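Side-chain contacts in putative protease (Parabacteroides distasonis ATCC 8503, PDB 3KD4), which is of unknown function but is probably an exported hydrolase, perhaps a protease, built in part from two domains of unknown function: residues V468-E473 with D498-L503; E445-K450 with K454-I459. One frame throughout, in Å; residues are numbered along the deposited sequence.

Contact 1. Residues V468-E473 with D498-L503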
loop_
_atom_site.group_PDB
_atom_site.type_symbol
_atom_site.label_atom_id
_atom_site.label_comp_id
_atom_site.label_asym_id
_atom_site.label_seq_id
_atom_site.Cartn_x
_atom_site.Cartn_y
_atom_site.Cartn_z
ATOM N N VAL A 468 -10.864 -35.655 6.934
ATOM C CA VAL A 468 -9.650 -35.002 7.373
ATOM C C VAL A 468 -9.964 -33.551 7.670
ATOM O O VAL A 468 -10.418 -32.850 6.773
ATOM C CB VAL A 468 -8.562 -35.090 6.286
ATOM C CG1 VAL A 468 -7.262 -34.413 6.782
ATOM C CG2 VAL A 468 -8.315 -36.538 5.902
ATOM N N VAL A 469 -9.722 -33.086 8.899
ATOM C CA VAL A 469 -9.929 -31.655 9.218
ATOM C C VAL A 469 -8.579 -30.967 9.488
ATOM O O VAL A 469 -7.824 -31.385 10.358
ATOM C CB VAL A 469 -10.893 -31.441 10.413
ATOM C CG1 VAL A 469 -11.128 -29.941 10.681
ATOM C CG2 VAL A 469 -12.224 -32.173 10.191
ATOM N N ARG A 470 -8.276 -29.930 8.719
ATOM C CA ARG A 470 -7.091 -29.107 8.966
ATOM C C ARG A 470 -7.528 -27.743 9.471
ATOM O O ARG A 470 -8.414 -27.142 8.876
ATOM C CB ARG A 470 -6.277 -28.936 7.682
ATOM C CG ARG A 470 -5.906 -30.253 6.979
ATOM C CD ARG A 470 -4.980 -29.968 5.834
ATOM N NE ARG A 470 -3.664 -29.638 6.367
ATOM C CZ ARG A 470 -2.843 -28.720 5.879
ATOM N NH1 ARG A 470 -3.187 -27.971 4.847
ATOM N NH2 ARG A 470 -1.667 -28.551 6.451
ATOM N N THR A 471 -6.910 -27.275 10.559
ATOM C CA THR A 471 -7.126 -25.940 11.098
ATOM C C THR A 471 -5.813 -25.165 11.291
ATOM O O THR A 471 -4.739 -25.762 11.567
ATOM C CB THR A 471 -7.860 -25.985 12.464
ATOM O OG1 THR A 471 -6.949 -26.420 13.480
ATOM C CG2 THR A 471 -9.046 -26.958 12.410
ATOM N N ILE A 472 -5.885 -23.840 11.101
ATOM C CA ILE A 472 -4.799 -22.934 11.476
ATOM C C ILE A 472 -5.371 -21.677 12.093
ATOM O O ILE A 472 -6.385 -21.189 11.617
ATOM C CB ILE A 472 -3.869 -22.600 10.296
ATOM C CG1 ILE A 472 -2.744 -21.631 10.752
ATOM C CG2 ILE A 472 -4.645 -22.079 9.037
ATOM C CD1 ILE A 472 -1.622 -21.472 9.734
ATOM N N GLU A 473 -4.753 -21.180 13.169
ATOM C CA GLU A 473 -5.067 -19.851 13.663
ATOM C C GLU A 473 -3.763 -19.107 13.870
ATOM O O GLU A 473 -2.789 -19.677 14.382
ATOM C CB GLU A 473 -5.874 -19.890 14.952
ATOM C CG GLU A 473 -5.154 -20.579 16.084
ATOM C CD GLU A 473 -5.963 -20.619 17.382
ATOM O OE1 GLU A 473 -7.202 -20.841 17.324
ATOM O OE2 GLU A 473 -5.337 -20.447 18.456
ATOM N N ASP A 498 3.426 -32.302 1.895
ATOM C CA ASP A 498 3.408 -33.623 2.539
ATOM C C ASP A 498 2.334 -33.708 3.610
ATOM O O ASP A 498 1.802 -34.778 3.887
ATOM C CB ASP A 498 4.759 -33.948 3.177
ATOM C CG ASP A 498 5.778 -34.381 2.180
ATOM O OD1 ASP A 498 5.377 -34.678 1.038
ATOM O OD2 ASP A 498 6.980 -34.408 2.527
ATOM N N ASN A 499 1.999 -32.580 4.219
ATOM C CA ASN A 499 1.031 -32.605 5.314
ATOM C C ASN A 499 -0.387 -32.805 4.837
ATOM O O ASN A 499 -1.279 -32.997 5.636
ATOM C CB ASN A 499 1.192 -31.341 6.174
ATOM C CG ASN A 499 2.570 -31.240 6.801
ATOM O OD1 ASN A 499 3.285 -32.239 6.898
ATOM N ND2 ASN A 499 2.929 -30.050 7.297
ATOM N N ARG A 500 -0.576 -32.821 3.524
ATOM C CA ARG A 500 -1.886 -33.099 2.901
ATOM C C ARG A 500 -1.961 -34.481 2.228
ATOM O O ARG A 500 -2.950 -34.800 1.515
ATOM C CB ARG A 500 -2.210 -31.998 1.862
ATOM C CG ARG A 500 -2.664 -30.718 2.482
ATOM C CD ARG A 500 -3.060 -29.654 1.443
ATOM N NE ARG A 500 -1.899 -29.103 0.751
ATOM C CZ ARG A 500 -1.530 -29.399 -0.490
ATOM N NH1 ARG A 500 -2.224 -30.217 -1.263
ATOM N NH2 ARG A 500 -0.453 -28.844 -0.988
ATOM N N VAL A 501 -0.933 -35.299 2.427
ATOM C CA VAL A 501 -0.903 -36.606 1.805
ATOM C C VAL A 501 -1.545 -37.659 2.701
ATOM O O VAL A 501 -1.232 -37.737 3.896
ATOM C CB VAL A 501 0.528 -37.036 1.467
ATOM C CG1 VAL A 501 0.564 -38.510 1.051
ATOM C CG2 VAL A 501 1.094 -36.127 0.379
ATOM N N LEU A 502 -2.407 -38.467 2.101
ATOM C CA LEU A 502 -2.865 -39.737 2.677
ATOM C C LEU A 502 -2.313 -40.856 1.789
ATOM O O LEU A 502 -2.355 -40.779 0.556
ATOM C CB LEU A 502 -4.394 -39.845 2.718
ATOM C CG LEU A 502 -5.176 -38.835 3.563
ATOM C CD1 LEU A 502 -6.697 -39.130 3.382
ATOM C CD2 LEU A 502 -4.751 -38.895 5.020
ATOM N N LEU A 503 -1.757 -41.870 2.423
ATOM C CA LEU A 503 -1.182 -43.014 1.724
ATOM C C LEU A 503 -2.086 -44.210 1.960
ATOM O O LEU A 503 -2.517 -44.459 3.089
ATOM C CB LEU A 503 0.224 -43.313 2.257
ATOM C CG LEU A 503 1.006 -44.463 1.647
ATOM C CD1 LEU A 503 1.413 -44.190 0.175
ATOM C CD2 LEU A 503 2.236 -44.748 2.567
#
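Arg470 and Arg500 carry most of this contact, and they meet through carbon rather than through charge. CG of Arg500 lies over one face of the Arg470 guanidinium, 3.5 Å above its plane and set off from its centre; its nearest atom there is NH1 of Arg470, 3.7 Å from that CG. The two guanidinium planes are turned 58° apart, and NH1 of Arg470 comes to the edge of the Arg500 group, with Arg470 NH1 and Arg500 NE 4.4 Å apart. Each charged end has a carbonyl of its own: Arg470 NH2 bonds to Trp494 O and Arg500 NH1 to Leu394 O, which probably makes the close approach of like charges tolerable. Arg470 also makes a cation-pi contact with Trp494, whereas its NE is buried with no hydrogen-bond partner. A bend in the Arg470 chain at chi3 (74°) swings the guanidinium round so that NH2 approaches CB of Asn499 at 4.0 Å, obliquely to the group. Farther along, Val468 and Leu502 add a small apolar touch, CG2 of the valine lying 4.0 Å from CD1 of the leucine as the two side chains pass with opposite headings. The contact thus packs one face of the sheet strand 465-474 against the 3-10 turn and the start of strand 501-505, which belongs to a separate small sheet. Helix 481-495 lies between the two segments in sequence and supplies Trp494, while Val468 and Arg470 sit on a strand flanked by strands 423-433 and 453-462.

Contact 2. Residues E445-K450 with K454-I459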
loop_
_atom_site.group_PDB
_atom_site.type_symbol
_atom_site.label_atom_id
_atom_site.label_comp_id
_atom_site.label_asym_id
_atom_site.label_seq_id
_atom_site.Cartn_x
_atom_site.Cartn_y
_atom_site.Cartn_z
ATOM N N GLU A 445 -3.820 -37.537 15.774
ATOM C CA GLU A 445 -3.935 -36.120 15.515
ATOM C C GLU A 445 -2.558 -35.477 15.493
ATOM O O GLU A 445 -1.730 -35.791 16.323
ATOM C CB GLU A 445 -4.792 -35.428 16.571
ATOM C CG GLU A 445 -5.054 -33.964 16.193
ATOM C CD GLU A 445 -5.827 -33.172 17.233
ATOM O OE1 GLU A 445 -6.212 -33.744 18.271
ATOM O OE2 GLU A 445 -6.045 -31.959 16.984
ATOM N N GLN A 446 -2.347 -34.553 14.557
ATOM C CA GLN A 446 -1.097 -33.760 14.469
ATOM C C GLN A 446 -1.373 -32.323 14.864
ATOM O O GLN A 446 -2.213 -31.672 14.258
ATOM C CB GLN A 446 -0.490 -33.810 13.063
ATOM C CG GLN A 446 -0.025 -35.243 12.686
ATOM C CD GLN A 446 0.853 -35.290 11.457
ATOM O OE1 GLN A 446 0.866 -34.369 10.640
ATOM N NE2 GLN A 446 1.570 -36.388 11.304
ATOM N N VAL A 447 -0.678 -31.872 15.903
ATOM C CA VAL A 447 -0.843 -30.549 16.466
ATOM C C VAL A 447 0.522 -29.902 16.654
ATOM O O VAL A 447 1.458 -30.534 17.148
ATOM C CB VAL A 447 -1.521 -30.542 17.839
ATOM C CG1 VAL A 447 -1.752 -29.074 18.291
ATOM C CG2 VAL A 447 -2.847 -31.290 17.803
ATOM N N ILE A 448 0.629 -28.667 16.192
ATOM C CA ILE A 448 1.767 -27.821 16.480
ATOM C C ILE A 448 1.218 -26.549 17.138
ATOM O O ILE A 448 0.352 -25.861 16.599
ATOM C CB ILE A 448 2.620 -27.526 15.223
ATOM C CG1 ILE A 448 3.769 -26.587 15.609
ATOM C CG2 ILE A 448 1.740 -26.964 14.073
ATOM C CD1 ILE A 448 4.878 -26.478 14.587
ATOM N N SER A 449 1.677 -26.287 18.344
ATOM C CA SER A 449 1.154 -25.198 19.132
ATOM C C SER A 449 2.280 -24.263 19.551
ATOM O O SER A 449 3.302 -24.700 20.087
ATOM C CB SER A 449 0.453 -25.767 20.356
ATOM O OG SER A 449 -0.362 -24.767 20.901
ATOM N N LYS A 450 2.098 -22.977 19.304
ATOM C CA LYS A 450 3.132 -21.995 19.569
ATOM C C LYS A 450 2.477 -20.835 20.272
ATOM O O LYS A 450 1.249 -20.776 20.368
ATOM C CB LYS A 450 3.779 -21.516 18.254
ATOM C CG LYS A 450 4.630 -22.579 17.545
ATOM C CD LYS A 450 5.804 -23.097 18.354
ATOM C CE LYS A 450 6.517 -24.181 17.577
ATOM N NZ LYS A 450 7.662 -24.780 18.297
ATOM N N LYS A 454 -1.626 -21.957 16.165
ATOM C CA LYS A 454 -1.729 -23.412 16.266
ATOM C C LYS A 454 -2.218 -23.946 14.938
ATOM O O LYS A 454 -3.017 -23.307 14.277
ATOM C CB LYS A 454 -2.712 -23.768 17.404
ATOM C CG LYS A 454 -3.002 -25.257 17.604
ATOM C CD LYS A 454 -3.879 -25.513 18.803
ATOM C CE LYS A 454 -5.340 -25.161 18.537
ATOM N NZ LYS A 454 -6.239 -25.592 19.720
ATOM N N VAL A 455 -1.708 -25.107 14.553
ATOM C CA VAL A 455 -2.147 -25.825 13.354
ATOM C C VAL A 455 -2.504 -27.255 13.793
ATOM O O VAL A 455 -1.770 -27.868 14.566
ATOM C CB VAL A 455 -1.066 -25.878 12.257
ATOM C CG1 VAL A 455 -1.476 -26.810 11.123
ATOM C CG2 VAL A 455 -0.756 -24.484 11.712
ATOM N N THR A 456 -3.640 -27.772 13.339
ATOM C CA THR A 456 -3.986 -29.132 13.655
ATOM C C THR A 456 -4.440 -29.882 12.429
ATOM O O THR A 456 -4.946 -29.291 11.460
ATOM C CB THR A 456 -5.131 -29.227 14.696
ATOM O OG1 THR A 456 -6.333 -28.782 14.075
ATOM C CG2 THR A 456 -4.821 -28.426 16.002
ATOM N N ARG A 457 -4.318 -31.205 12.518
ATOM C CA ARG A 457 -4.870 -32.109 11.529
ATOM C C ARG A 457 -5.460 -33.309 12.265
ATOM O O ARG A 457 -4.786 -33.934 13.100
ATOM C CB ARG A 457 -3.789 -32.584 10.568
ATOM C CG ARG A 457 -4.323 -33.428 9.457
ATOM C CD ARG A 457 -3.204 -33.961 8.602
ATOM N NE ARG A 457 -2.580 -35.141 9.182
ATOM C CZ ARG A 457 -1.612 -35.844 8.601
ATOM N NH1 ARG A 457 -1.123 -35.472 7.423
ATOM N NH2 ARG A 457 -1.141 -36.945 9.186
ATOM N N THR A 458 -6.720 -33.612 11.979
ATOM C CA THR A 458 -7.321 -34.816 12.528
ATOM C C THR A 458 -7.758 -35.665 11.354
ATOM O O THR A 458 -8.170 -35.139 10.322
ATOM C CB THR A 458 -8.541 -34.510 13.390
ATOM O OG1 THR A 458 -9.506 -33.868 12.568
ATOM C CG2 THR A 458 -8.198 -33.606 14.527
ATOM N N ILE A 459 -7.662 -36.983 11.506
ATOM C CA ILE A 459 -8.025 -37.913 10.438
ATOM C C ILE A 459 -8.941 -38.940 11.104
ATOM O O ILE A 459 -8.532 -39.608 12.080
ATOM C CB ILE A 459 -6.810 -38.611 9.839
ATOM C CG1 ILE A 459 -5.854 -37.595 9.184
ATOM C CG2 ILE A 459 -7.272 -39.679 8.852
ATOM C CD1 ILE A 459 -4.514 -38.228 8.674
#
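An antiparallel beta hairpin joins 445-450 to 454-459 at the margin of a mixed sheet, strand 446-450 being outermost within the chain and strand 453-462 its inner neighbour. Four backbone hydrogen bonds tie the strands: Gln446 and Arg457 exchange two, and Ile448 and Val455 another two, the straightest running from Ile448 N to Val455 O (3.0 Å, 170° at the hydrogen). On the face bearing these two pairs, the Gln446 amide stacks on the Arg457 guanidinium with planes only 8° apart. OE1 of Gln446 lies 3.5 Å above the centre of that guanidinium. With its CG swung opposite the backbone N (chi1 -175°), the Arg457 chain runs out along Gln446 and turns at chi3 to lie flat against the amide, while its NH1 bonds to Asn499 O. Replacing Arg457 with a leucine would probably leave the Gln446 amide without its flat partner and Asn499 O without this donor. CG2 of Ile448 packs 3.5 Å from CB of Val455, both side chains also touching Glu493 of helix 481-495. The other face carries Val447 beside Thr456; at the hairpin's open end CG of Glu445 lies 3.6 Å from CG2 of Thr458. Backbone bonding sets the register; NE2 of Gln446 and NH2 of Arg457, both donors, lie close without bonding, so flat overlap, perhaps helped by OE1 over the cation, holds the stack.

How the contacts relate
Contacts 1 and 2 share one sheet through strands 453-462 and 465-474, neighbours in it that follow each other in the chain; their centres are 9 Å apart. The other half of contact 1, 498-503, lies outside that sheet. Direct joins include a probable hydrogen bond between Thr471 OG1 and Thr456 OG1 (2.5 Å), another from Val469 N to Thr458 O (2.9 Å), and packing of Ile472 CG1 on Val455 CG2 (3.6 Å). A further tie runs through Arg457 of contact 2, which reaches Asn499 of contact 1 and touches Val468. All four segments belong to the DUF3858 region, and both contacts are centred about 33 Å from the centre of the chain.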